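Local coordinates for protein CCMAN5 (Cellulosimicrobium cellulans, PDB 2XSG) that probably hydrolyses alpha-mannosidic linkages as a family 92 glycoside hydrolase, and enables mannose-6-phosphate modification of yeast-produced human lysosomal enzymes, at residues D355-F360 with W406-V411; Y463-L468 with E482-Q487; S489-K494 with W544-D549. One frame throughout, in Å; residues are numbered along the deposited sequence.

Interaction 1: D355-F360 with W406-V411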
loop_
_atom_site.group_PDB
_atom_site.type_symbol
_atom_site.label_atom_id
_atom_site.label_comp_id
_atom_site.label_asym_id
_atom_site.label_seq_id
_atom_site.Cartn_x
_atom_site.Cartn_y
_atom_site.Cartn_z
ATOM N N ASP A 355 -0.574 -9.058 0.653
ATOM C CA ASP A 355 0.300 -8.358 -0.297
ATOM C C ASP A 355 1.394 -7.541 0.357
ATOM O O ASP A 355 2.506 -7.459 -0.165
ATOM C CB ASP A 355 -0.495 -7.386 -1.205
ATOM C CG ASP A 355 -1.665 -8.036 -1.882
ATOM O OD1 ASP A 355 -2.826 -7.630 -1.615
ATOM O OD2 ASP A 355 -1.429 -8.943 -2.693
ATOM N N ASP A 356 1.085 -6.898 1.476
ATOM C CA ASP A 356 1.943 -5.803 1.918
ATOM C C ASP A 356 2.836 -6.027 3.128
ATOM O O ASP A 356 3.489 -5.085 3.577
ATOM C CB ASP A 356 1.122 -4.513 2.101
ATOM C CG ASP A 356 0.351 -4.479 3.399
ATOM O OD1 ASP A 356 0.470 -5.431 4.216
ATOM O OD2 ASP A 356 -0.397 -3.488 3.595
ATOM N N PHE A 357 2.857 -7.247 3.653
ATOM C CA PHE A 357 3.459 -7.493 4.969
ATOM C C PHE A 357 4.897 -6.987 5.137
ATOM O O PHE A 357 5.256 -6.522 6.213
ATOM C CB PHE A 357 3.301 -8.969 5.428
ATOM C CG PHE A 357 4.143 -9.975 4.658
ATOM C CD1 PHE A 357 5.383 -10.410 5.168
ATOM C CD2 PHE A 357 3.679 -10.533 3.479
ATOM C CE1 PHE A 357 6.158 -11.361 4.483
ATOM C CE2 PHE A 357 4.449 -11.488 2.771
ATOM C CZ PHE A 357 5.691 -11.899 3.274
ATOM N N ARG A 358 5.701 -7.046 4.079
ATOM C CA ARG A 358 7.096 -6.575 4.188
ATOM C C ARG A 358 7.230 -5.053 4.362
ATOM O O ARG A 358 8.289 -4.566 4.768
ATOM C CB ARG A 358 7.927 -6.999 2.982
ATOM C CG ARG A 358 8.389 -8.433 3.023
ATOM C CD ARG A 358 9.573 -8.655 2.060
ATOM N NE ARG A 358 10.222 -9.932 2.317
ATOM C CZ ARG A 358 9.700 -11.099 1.960
ATOM N NH1 ARG A 358 8.536 -11.135 1.328
ATOM N NH2 ARG A 358 10.338 -12.226 2.237
ATOM N N LYS A 359 6.181 -4.304 4.033
ATOM C CA LYS A 359 6.269 -2.839 4.073
ATOM C C LYS A 359 6.424 -2.323 5.510
ATOM O O LYS A 359 7.129 -1.324 5.748
ATOM C CB LYS A 359 5.075 -2.175 3.349
ATOM C CG LYS A 359 3.832 -1.982 4.201
ATOM C CD LYS A 359 2.705 -1.300 3.435
ATOM C CE LYS A 359 1.604 -0.903 4.394
ATOM N NZ LYS A 359 0.260 -0.756 3.717
ATOM N N PHE A 360 5.778 -3.009 6.458
ATOM C CA PHE A 360 5.795 -2.591 7.844
ATOM C C PHE A 360 7.209 -2.634 8.403
ATOM O O PHE A 360 7.594 -1.746 9.172
ATOM C CB PHE A 360 4.844 -3.448 8.697
ATOM C CG PHE A 360 3.390 -3.300 8.306
ATOM C CD1 PHE A 360 2.645 -2.219 8.752
ATOM C CD2 PHE A 360 2.785 -4.227 7.474
ATOM C CE1 PHE A 360 1.312 -2.057 8.377
ATOM C CE2 PHE A 360 1.432 -4.087 7.108
ATOM C CZ PHE A 360 0.703 -3.001 7.570
ATOM N N TRP A 406 -6.171 -9.970 5.551
ATOM C CA TRP A 406 -5.430 -9.948 6.816
ATOM C C TRP A 406 -4.385 -11.041 6.973
ATOM O O TRP A 406 -3.729 -11.113 8.003
ATOM C CB TRP A 406 -6.410 -9.987 8.001
ATOM C CG TRP A 406 -7.487 -8.927 7.922
ATOM C CD1 TRP A 406 -7.408 -7.634 8.379
ATOM C CD2 TRP A 406 -8.781 -9.064 7.324
ATOM N NE1 TRP A 406 -8.584 -6.960 8.110
ATOM C CE2 TRP A 406 -9.442 -7.814 7.466
ATOM C CE3 TRP A 406 -9.451 -10.121 6.681
ATOM C CZ2 TRP A 406 -10.737 -7.594 6.985
ATOM C CZ3 TRP A 406 -10.743 -9.904 6.206
ATOM C CH2 TRP A 406 -11.365 -8.648 6.352
ATOM N N GLU A 407 -4.208 -11.879 5.959
ATOM C CA GLU A 407 -3.195 -12.936 6.031
ATOM C C GLU A 407 -1.816 -12.341 6.279
ATOM O O GLU A 407 -1.532 -11.244 5.815
ATOM C CB GLU A 407 -3.155 -13.776 4.745
ATOM C CG GLU A 407 -4.452 -14.482 4.376
ATOM C CD GLU A 407 -5.270 -13.727 3.334
ATOM O OE1 GLU A 407 -5.135 -12.490 3.215
ATOM O OE2 GLU A 407 -6.058 -14.387 2.635
ATOM N N ARG A 408 -0.960 -13.089 6.982
ATOM C CA ARG A 408 0.415 -12.681 7.319
ATOM C C ARG A 408 0.475 -11.703 8.491
ATOM O O ARG A 408 1.570 -11.278 8.871
ATOM C CB ARG A 408 1.204 -12.101 6.122
ATOM C CG ARG A 408 1.231 -12.925 4.821
ATOM C CD ARG A 408 1.870 -14.305 4.954
ATOM N NE ARG A 408 0.880 -15.336 5.282
ATOM C CZ ARG A 408 0.084 -15.952 4.409
ATOM N NH1 ARG A 408 0.133 -15.648 3.116
ATOM N NH2 ARG A 408 -0.784 -16.869 4.834
ATOM N N SER A 409 -0.681 -11.339 9.062
ATOM C CA SER A 409 -0.691 -10.481 10.270
ATOM C C SER A 409 0.229 -11.020 11.376
ATOM O O SER A 409 0.858 -10.238 12.078
ATOM C CB SER A 409 -2.109 -10.318 10.840
ATOM O OG SER A 409 -2.928 -9.516 10.004
ATOM N N SER A 410 0.287 -12.346 11.539
ATOM C CA SER A 410 1.146 -12.951 12.591
ATOM C C SER A 410 2.618 -12.590 12.388
ATOM O O SER A 410 3.385 -12.473 13.353
ATOM C CB SER A 410 0.980 -14.481 12.658
ATOM O OG SER A 410 1.587 -15.127 11.533
ATOM N N VAL A 411 2.998 -12.411 11.125
ATOM C CA VAL A 411 4.377 -12.089 10.760
ATOM C C VAL A 411 4.658 -10.642 11.127
ATOM O O VAL A 411 5.717 -10.336 11.660
ATOM C CB VAL A 411 4.615 -12.333 9.249
ATOM C CG1 VAL A 411 6.025 -11.880 8.816
ATOM C CG2 VAL A 411 4.394 -13.845 8.922
#
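Phe-357 drops from its helix onto Arg-408 and Val-411, and its ring is shared between an arginine stem and a valine methyl. The contact starts at CB, 3.8 Å from Arg-408 CB. CB already points at 406-411, and chi1 of 71°, with CG between the backbone N and the carbonyl carbon, keeps the ring alongside Arg-408 CB. From there the ring's two ortho carbons part company: Phe-357 CD2 rests on Arg-408 CG at 3.7 Å, while Phe-357 CD1 reaches Val-411 CG1 at 4.0 Å. Both meet the ring obliquely. Arg-408 offers just its aliphatic base here; bends at chi2 and chi3 carry the guanidinium elsewhere, its plane 82° from that of the ring, to a salt bridge with Asp-464 and a hydrogen bond with Gln-460. The arginine stands at the N-cap position, and the type II turn from Trp-406 to Ser-409, which leads into the helix, is gripped twice at Trp-406 O, by the backbone N and the OG of Ser-409, the latter at 2.7 Å. The buried contact thus sets helix 353-366 against the start of helix 409-418, with helices 368-387 and 427-438 packed around Ser-409 and helix 455-474 holding the arginine's charged end.

Interaction 2: Y463-L468 with E482-Q487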
loop_
_atom_site.group_PDB
_atom_site.type_symbol
_atom_site.label_atom_id
_atom_site.label_comp_id
_atom_site.label_asym_id
_atom_site.label_seq_id
_atom_site.Cartn_x
_atom_site.Cartn_y
_atom_site.Cartn_z
ATOM N N TYR A 463 5.441 -19.696 7.035
ATOM C CA TYR A 463 5.797 -18.345 7.456
ATOM C C TYR A 463 4.844 -17.827 8.564
ATOM O O TYR A 463 5.289 -17.208 9.527
ATOM C CB TYR A 463 5.818 -17.402 6.253
ATOM C CG TYR A 463 6.827 -16.274 6.335
ATOM C CD1 TYR A 463 7.191 -15.708 7.565
ATOM C CD2 TYR A 463 7.405 -15.750 5.179
ATOM C CE1 TYR A 463 8.120 -14.671 7.646
ATOM C CE2 TYR A 463 8.335 -14.689 5.253
ATOM C CZ TYR A 463 8.680 -14.159 6.493
ATOM O OH TYR A 463 9.594 -13.121 6.589
ATOM N N ASP A 464 3.546 -18.093 8.429
ATOM C CA ASP A 464 2.575 -17.734 9.468
ATOM C C ASP A 464 2.928 -18.337 10.808
ATOM O O ASP A 464 2.839 -17.654 11.833
ATOM C CB ASP A 464 1.173 -18.200 9.093
ATOM C CG ASP A 464 0.500 -17.281 8.093
ATOM O OD1 ASP A 464 0.915 -16.099 7.974
ATOM O OD2 ASP A 464 -0.446 -17.742 7.436
ATOM N N GLN A 465 3.317 -19.617 10.791
ATOM C CA GLN A 465 3.654 -20.340 12.014
ATOM C C GLN A 465 4.962 -19.859 12.632
ATOM O O GLN A 465 5.060 -19.738 13.874
ATOM C CB GLN A 465 3.674 -21.850 11.782
ATOM C CG GLN A 465 2.304 -22.463 11.529
ATOM C CD GLN A 465 2.399 -23.956 11.240
ATOM O OE1 GLN A 465 3.313 -24.393 10.557
ATOM N NE2 GLN A 465 1.470 -24.742 11.786
ATOM N N TYR A 466 5.950 -19.553 11.792
ATOM C CA TYR A 466 7.124 -18.855 12.301
ATOM C C TYR A 466 6.701 -17.588 13.079
ATOM O O TYR A 466 7.150 -17.364 14.199
ATOM C CB TYR A 466 8.170 -18.503 11.203
ATOM C CG TYR A 466 9.169 -17.483 11.722
ATOM C CD1 TYR A 466 10.159 -17.847 12.641
ATOM C CD2 TYR A 466 9.065 -16.134 11.359
ATOM C CE1 TYR A 466 11.046 -16.890 13.166
ATOM C CE2 TYR A 466 9.937 -15.179 11.869
ATOM C CZ TYR A 466 10.922 -15.559 12.769
ATOM O OH TYR A 466 11.777 -14.611 13.264
ATOM N N GLY A 467 5.840 -16.760 12.482
ATOM C CA GLY A 467 5.396 -15.516 13.128
ATOM C C GLY A 467 4.643 -15.747 14.430
ATOM O O GLY A 467 4.903 -15.099 15.441
ATOM N N LEU A 468 3.705 -16.681 14.400
ATOM C CA LEU A 468 2.990 -17.077 15.599
ATOM C C LEU A 468 3.954 -17.562 16.688
ATOM O O LEU A 468 3.758 -17.269 17.888
ATOM C CB LEU A 468 2.004 -18.167 15.244
ATOM C CG LEU A 468 0.557 -18.161 15.689
ATOM C CD1 LEU A 468 -0.101 -16.793 15.674
ATOM C CD2 LEU A 468 -0.179 -19.144 14.756
ATOM N N GLU A 482 7.557 -23.988 20.434
ATOM C CA GLU A 482 8.393 -25.091 19.921
ATOM C C GLU A 482 7.676 -25.884 18.834
ATOM O O GLU A 482 8.263 -26.237 17.815
ATOM C CB GLU A 482 8.745 -26.085 21.036
ATOM C CG GLU A 482 9.108 -25.484 22.371
ATOM C CD GLU A 482 10.557 -25.672 22.696
ATOM O OE1 GLU A 482 11.360 -25.790 21.736
ATOM O OE2 GLU A 482 10.888 -25.708 23.908
ATOM N N THR A 483 6.416 -26.216 19.100
ATOM C CA THR A 483 5.584 -26.956 18.159
ATOM C C THR A 483 5.433 -26.153 16.876
ATOM O O THR A 483 5.578 -26.697 15.783
ATOM C CB THR A 483 4.196 -27.294 18.749
ATOM O OG1 THR A 483 4.366 -28.023 19.970
ATOM C CG2 THR A 483 3.390 -28.170 17.776
ATOM N N LEU A 484 5.168 -24.854 17.021
ATOM C CA LEU A 484 5.036 -23.952 15.867
ATOM C C LEU A 484 6.306 -23.910 15.003
ATOM O O LEU A 484 6.236 -24.063 13.781
ATOM C CB LEU A 484 4.578 -22.548 16.317
ATOM C CG LEU A 484 3.076 -22.481 16.634
ATOM C CD1 LEU A 484 2.729 -21.308 17.521
ATOM C CD2 LEU A 484 2.249 -22.482 15.325
ATOM N N ARG A 485 7.462 -23.736 15.640
ATOM C CA ARG A 485 8.745 -23.756 14.929
ATOM C C ARG A 485 9.014 -25.085 14.213
ATOM O O ARG A 485 9.531 -25.099 13.092
ATOM C CB ARG A 485 9.882 -23.458 15.899
ATOM C CG ARG A 485 9.990 -22.000 16.287
ATOM C CD ARG A 485 11.336 -21.760 16.905
ATOM N NE ARG A 485 11.415 -22.397 18.206
ATOM C CZ ARG A 485 11.028 -21.815 19.328
ATOM N NH1 ARG A 485 10.529 -20.583 19.298
ATOM N NH2 ARG A 485 11.119 -22.468 20.476
ATOM N N GLU A 486 8.650 -26.192 14.861
ATOM C CA GLU A 486 8.733 -27.509 14.246
ATOM C C GLU A 486 7.876 -27.548 12.971
ATOM O O GLU A 486 8.378 -27.867 11.900
ATOM C CB GLU A 486 8.305 -28.617 15.226
ATOM C CG GLU A 486 8.068 -30.018 14.576
ATOM C CD GLU A 486 9.318 -30.634 13.916
ATOM O OE1 GLU A 486 10.458 -30.300 14.296
ATOM O OE2 GLU A 486 9.154 -31.491 13.018
ATOM N N GLN A 487 6.595 -27.203 13.096
ATOM C CA GLN A 487 5.707 -27.180 11.926
ATOM C C GLN A 487 6.164 -26.233 10.821
ATOM O O GLN A 487 6.044 -26.550 9.636
ATOM C CB GLN A 487 4.259 -26.932 12.344
ATOM C CG GLN A 487 3.700 -28.120 13.108
ATOM C CD GLN A 487 2.202 -28.077 13.277
ATOM O OE1 GLN A 487 1.484 -27.434 12.496
ATOM N NE2 GLN A 487 1.712 -28.762 14.306
HETATM O O HOH W 1 4.239 -24.999 8.310
#
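Gln-465 and Gln-487 join two helices through one amide-to-amide hydrogen bond: Gln-465 NE2 donates to Gln-487 OE1 over 2.8 Å. The bond is bent, 145° at the hydrogen, and the donor arrives from above the carbonyl plane, and the two amides are turned 64° against each other. The other end of the Gln-465 amide is held as well. A water donates to its OE1 at a short 2.5 Å and to the backbone O of Gln-487, linking both polar atoms of this buried side chain to one residue, which would help to fix the rotation of the amide. Beside this polar link runs an apolar one, where Leu-484 CD2 lies 3.8 Å from Gln-465 CG and the other methyl, Leu-484 CD1, reaches Leu-468 CB at 3.9 Å. Gln-465 can serve both because its chain is extended beyond CG, its stem against the leucine and its amide farther on. In the next shell, Tyr-441 touches both glutamines, and Tyr-431 of helix 427-438 backs Leu-484. The axes of 463-468 and 482-487 approach to 8.1 Å at 158°, nearly antiparallel, the geometry of a close helical hairpin between the helices they belong to, 455-474 and 478-495, within the alpha-helical catalytic domain of family 92.

Interaction 3: S489-K494 with W544-D549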
loop_
_atom_site.group_PDB
_atom_site.type_symbol
_atom_site.label_atom_id
_atom_site.label_comp_id
_atom_site.label_asym_id
_atom_site.label_seq_id
_atom_site.Cartn_x
_atom_site.Cartn_y
_atom_site.Cartn_z
ATOM N N SER A 489 9.150 -25.629 9.963
ATOM C CA SER A 489 10.260 -26.229 9.232
ATOM C C SER A 489 9.766 -27.163 8.111
ATOM O O SER A 489 10.492 -27.404 7.140
ATOM C CB SER A 489 11.209 -26.972 10.190
ATOM O OG SER A 489 10.629 -28.202 10.620
ATOM N N TRP A 490 8.524 -27.643 8.232
ATOM C CA TRP A 490 7.979 -28.693 7.340
ATOM C C TRP A 490 7.956 -28.362 5.825
ATOM O O TRP A 490 8.344 -29.211 4.996
ATOM C CB TRP A 490 6.588 -29.166 7.808
ATOM C CG TRP A 490 6.521 -29.935 9.144
ATOM C CD1 TRP A 490 7.572 -30.443 9.874
ATOM C CD2 TRP A 490 5.326 -30.309 9.862
ATOM N NE1 TRP A 490 7.100 -31.068 11.001
ATOM C CE2 TRP A 490 5.731 -31.008 11.013
ATOM C CE3 TRP A 490 3.958 -30.108 9.641
ATOM C CZ2 TRP A 490 4.817 -31.507 11.948
ATOM C CZ3 TRP A 490 3.057 -30.597 10.555
ATOM C CH2 TRP A 490 3.485 -31.295 11.700
ATOM N N PRO A 491 7.494 -27.141 5.448
ATOM C CA PRO A 491 7.397 -26.856 4.014
ATOM C C PRO A 491 8.751 -26.966 3.314
ATOM O O PRO A 491 8.836 -27.576 2.248
ATOM C CB PRO A 491 6.889 -25.417 3.965
ATOM C CG PRO A 491 6.238 -25.196 5.267
ATOM C CD PRO A 491 6.950 -26.043 6.262
ATOM N N ILE A 492 9.795 -26.401 3.921
ATOM C CA ILE A 492 11.154 -26.506 3.362
ATOM C C ILE A 492 11.631 -27.964 3.258
ATOM O O ILE A 492 12.102 -28.397 2.213
ATOM C CB ILE A 492 12.183 -25.646 4.137
ATOM C CG1 ILE A 492 11.960 -24.150 3.862
ATOM C CG2 ILE A 492 13.615 -26.006 3.732
ATOM C CD1 ILE A 492 12.545 -23.252 4.935
ATOM N N GLU A 493 11.503 -28.716 4.339
ATOM C CA GLU A 493 12.024 -30.081 4.366
ATOM C C GLU A 493 11.256 -31.009 3.434
ATOM O O GLU A 493 11.861 -31.800 2.715
ATOM C CB GLU A 493 11.981 -30.625 5.792
ATOM C CG GLU A 493 12.580 -32.009 5.984
ATOM C CD GLU A 493 11.908 -32.744 7.131
ATOM O OE1 GLU A 493 11.320 -32.067 8.011
ATOM O OE2 GLU A 493 11.957 -33.997 7.143
ATOM N N LYS A 494 9.931 -30.881 3.428
ATOM C CA LYS A 494 9.058 -31.849 2.769
ATOM C C LYS A 494 8.685 -31.514 1.319
ATOM O O LYS A 494 8.282 -32.410 0.573
ATOM C CB LYS A 494 7.770 -32.064 3.591
ATOM C CG LYS A 494 7.983 -32.537 5.032
ATOM C CD LYS A 494 7.992 -34.064 5.105
ATOM C CE LYS A 494 7.833 -34.558 6.542
ATOM N NZ LYS A 494 9.122 -34.578 7.292
ATOM N N TRP A 544 11.393 -19.426 -2.623
ATOM C CA TRP A 544 12.123 -18.623 -1.641
ATOM C C TRP A 544 11.220 -18.102 -0.510
ATOM O O TRP A 544 11.674 -17.320 0.326
ATOM C CB TRP A 544 12.835 -17.436 -2.335
ATOM C CG TRP A 544 13.589 -17.835 -3.579
ATOM C CD1 TRP A 544 13.187 -17.669 -4.874
ATOM C CD2 TRP A 544 14.875 -18.477 -3.635
ATOM N NE1 TRP A 544 14.147 -18.172 -5.738
ATOM C CE2 TRP A 544 15.185 -18.681 -5.002
ATOM C CE3 TRP A 544 15.791 -18.911 -2.659
ATOM C CZ2 TRP A 544 16.371 -19.292 -5.418
ATOM C CZ3 TRP A 544 16.963 -19.531 -3.073
ATOM C CH2 TRP A 544 17.237 -19.721 -4.445
ATOM N N TYR A 545 9.957 -18.534 -0.480
ATOM C CA TYR A 545 8.961 -17.915 0.404
ATOM C C TYR A 545 9.297 -17.957 1.889
ATOM O O TYR A 545 9.060 -16.975 2.625
ATOM C CB TYR A 545 7.559 -18.496 0.176
ATOM C CG TYR A 545 6.444 -17.611 0.689
ATOM C CD1 TYR A 545 5.976 -17.723 2.004
ATOM C CD2 TYR A 545 5.847 -16.662 -0.140
ATOM C CE1 TYR A 545 4.939 -16.909 2.473
ATOM C CE2 TYR A 545 4.802 -15.844 0.323
ATOM C CZ TYR A 545 4.367 -15.967 1.622
ATOM O OH TYR A 545 3.344 -15.153 2.062
ATOM N N ASP A 546 9.853 -19.081 2.336
ATOM C CA ASP A 546 10.069 -19.267 3.759
ATOM C C ASP A 546 11.343 -18.555 4.195
ATOM O O ASP A 546 12.359 -19.172 4.542
ATOM C CB ASP A 546 9.981 -20.763 4.127
ATOM C CG ASP A 546 8.552 -21.279 4.042
ATOM O OD1 ASP A 546 7.620 -20.440 4.137
ATOM O OD2 ASP A 546 8.349 -22.496 3.882
ATOM N N ALA A 547 11.263 -17.220 4.130
ATOM C CA ALA A 547 12.418 -16.351 4.257
ATOM C C ALA A 547 12.998 -16.267 5.673
ATOM O O ALA A 547 14.031 -15.617 5.880
ATOM C CB ALA A 547 12.096 -14.947 3.716
ATOM N N TYR A 548 12.332 -16.935 6.615
ATOM C CA TYR A 548 12.776 -17.071 8.002
ATOM C C TYR A 548 13.777 -18.218 8.186
ATOM O O TYR A 548 14.248 -18.463 9.303
ATOM C CB TYR A 548 11.562 -17.297 8.916
ATOM C CG TYR A 548 10.717 -18.493 8.509
ATOM C CD1 TYR A 548 10.895 -19.736 9.101
ATOM C CD2 TYR A 548 9.748 -18.372 7.511
ATOM C CE1 TYR A 548 10.138 -20.835 8.705
ATOM C CE2 TYR A 548 8.995 -19.444 7.115
ATOM C CZ TYR A 548 9.181 -20.673 7.721
ATOM O OH TYR A 548 8.418 -21.729 7.296
ATOM N N ASP A 549 14.085 -18.932 7.102
ATOM C CA ASP A 549 15.029 -20.054 7.175
ATOM C C ASP A 549 15.740 -20.383 5.857
ATOM O O ASP A 549 15.611 -21.494 5.302
ATOM C CB ASP A 549 14.349 -21.308 7.750
ATOM C CG ASP A 549 15.290 -22.117 8.639
ATOM O OD1 ASP A 549 16.525 -22.027 8.451
ATOM O OD2 ASP A 549 14.793 -22.846 9.515
#
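Ile-492 pushes its terminal methyl into the bend of the 544-549 loop, between Asp-546 and Asp-549. The isoleucine leaves its helix with CG1 beside the backbone N and anti to the carbonyl carbon (chi1 -72°), and an extended second torsion then carries CD1 toward the loop. That methyl lies 3.7 Å from Asp-546 CB and 3.9 Å from Asp-549 CB, and it also comes within 3.6 Å of the backbone O of Asp-549. Ile-492 and Asp-546 run past one another in opposite senses, so the aspartate's CB covers the isoleucine stem while its carboxylate continues toward the helix. There Asp-546 OD2 meets the proline ring of Pro-491, 3.3 Å from CB, with the two side chains crossing at about a right angle. Between Ile-492, Pro-491 and the two aspartates the contact is one of carbon on carbon, or oxygen laid against carbon.

The first torsion of Asp-546, -71°, puts its carboxylate beside its own backbone N, and its other oxygen, OD1, lies at the edge of the Tyr-545 ring, in plane. Asp-549 turns its charged end away from Ile-492: OD1 bonds to Ser-769 and caps the N of Ala-552. Tyr-548 folds its ring back toward the helix, with Asp-546 O above one face near the rim, and its hydroxyl is hydrogen-bonded to the backbone O of Ala-488.

Leu-553 and Ala-556 of helix 550-556 also pack on Ile-492. The loop is shaped by an inverse gamma turn centred on Asp-546 and a type I turn from Asp-546 to Asp-549, the latter ending in an aspartate N-cap: a compact helix-to-helix connection, moulded onto the end of helix 478-495.

In the fold
Read from the N terminus, the three contacts close in series, none nesting in or crossing another. Interaction 1 closes a loop of 45 residues, largely helical, that includes helix 368-387. Interaction 2 then closes a short connection of 13 residues, mostly the ends of the two helices, and interaction 3 a longer excursion of 49 residues with little regular structure. Ser-410 OG, probably hydrogen-bonded to the backbone O of Asp-464, links interactions 1 and 2, while helix 478-495 serves both interactions 2 and 3. Tyr-548 packs on Tyr-463 and Tyr-466, and Tyr-545 touches Phe-357 and Arg-408, so the 544-549 loop leans on both earlier contacts and ties the helices of the catalytic domain together.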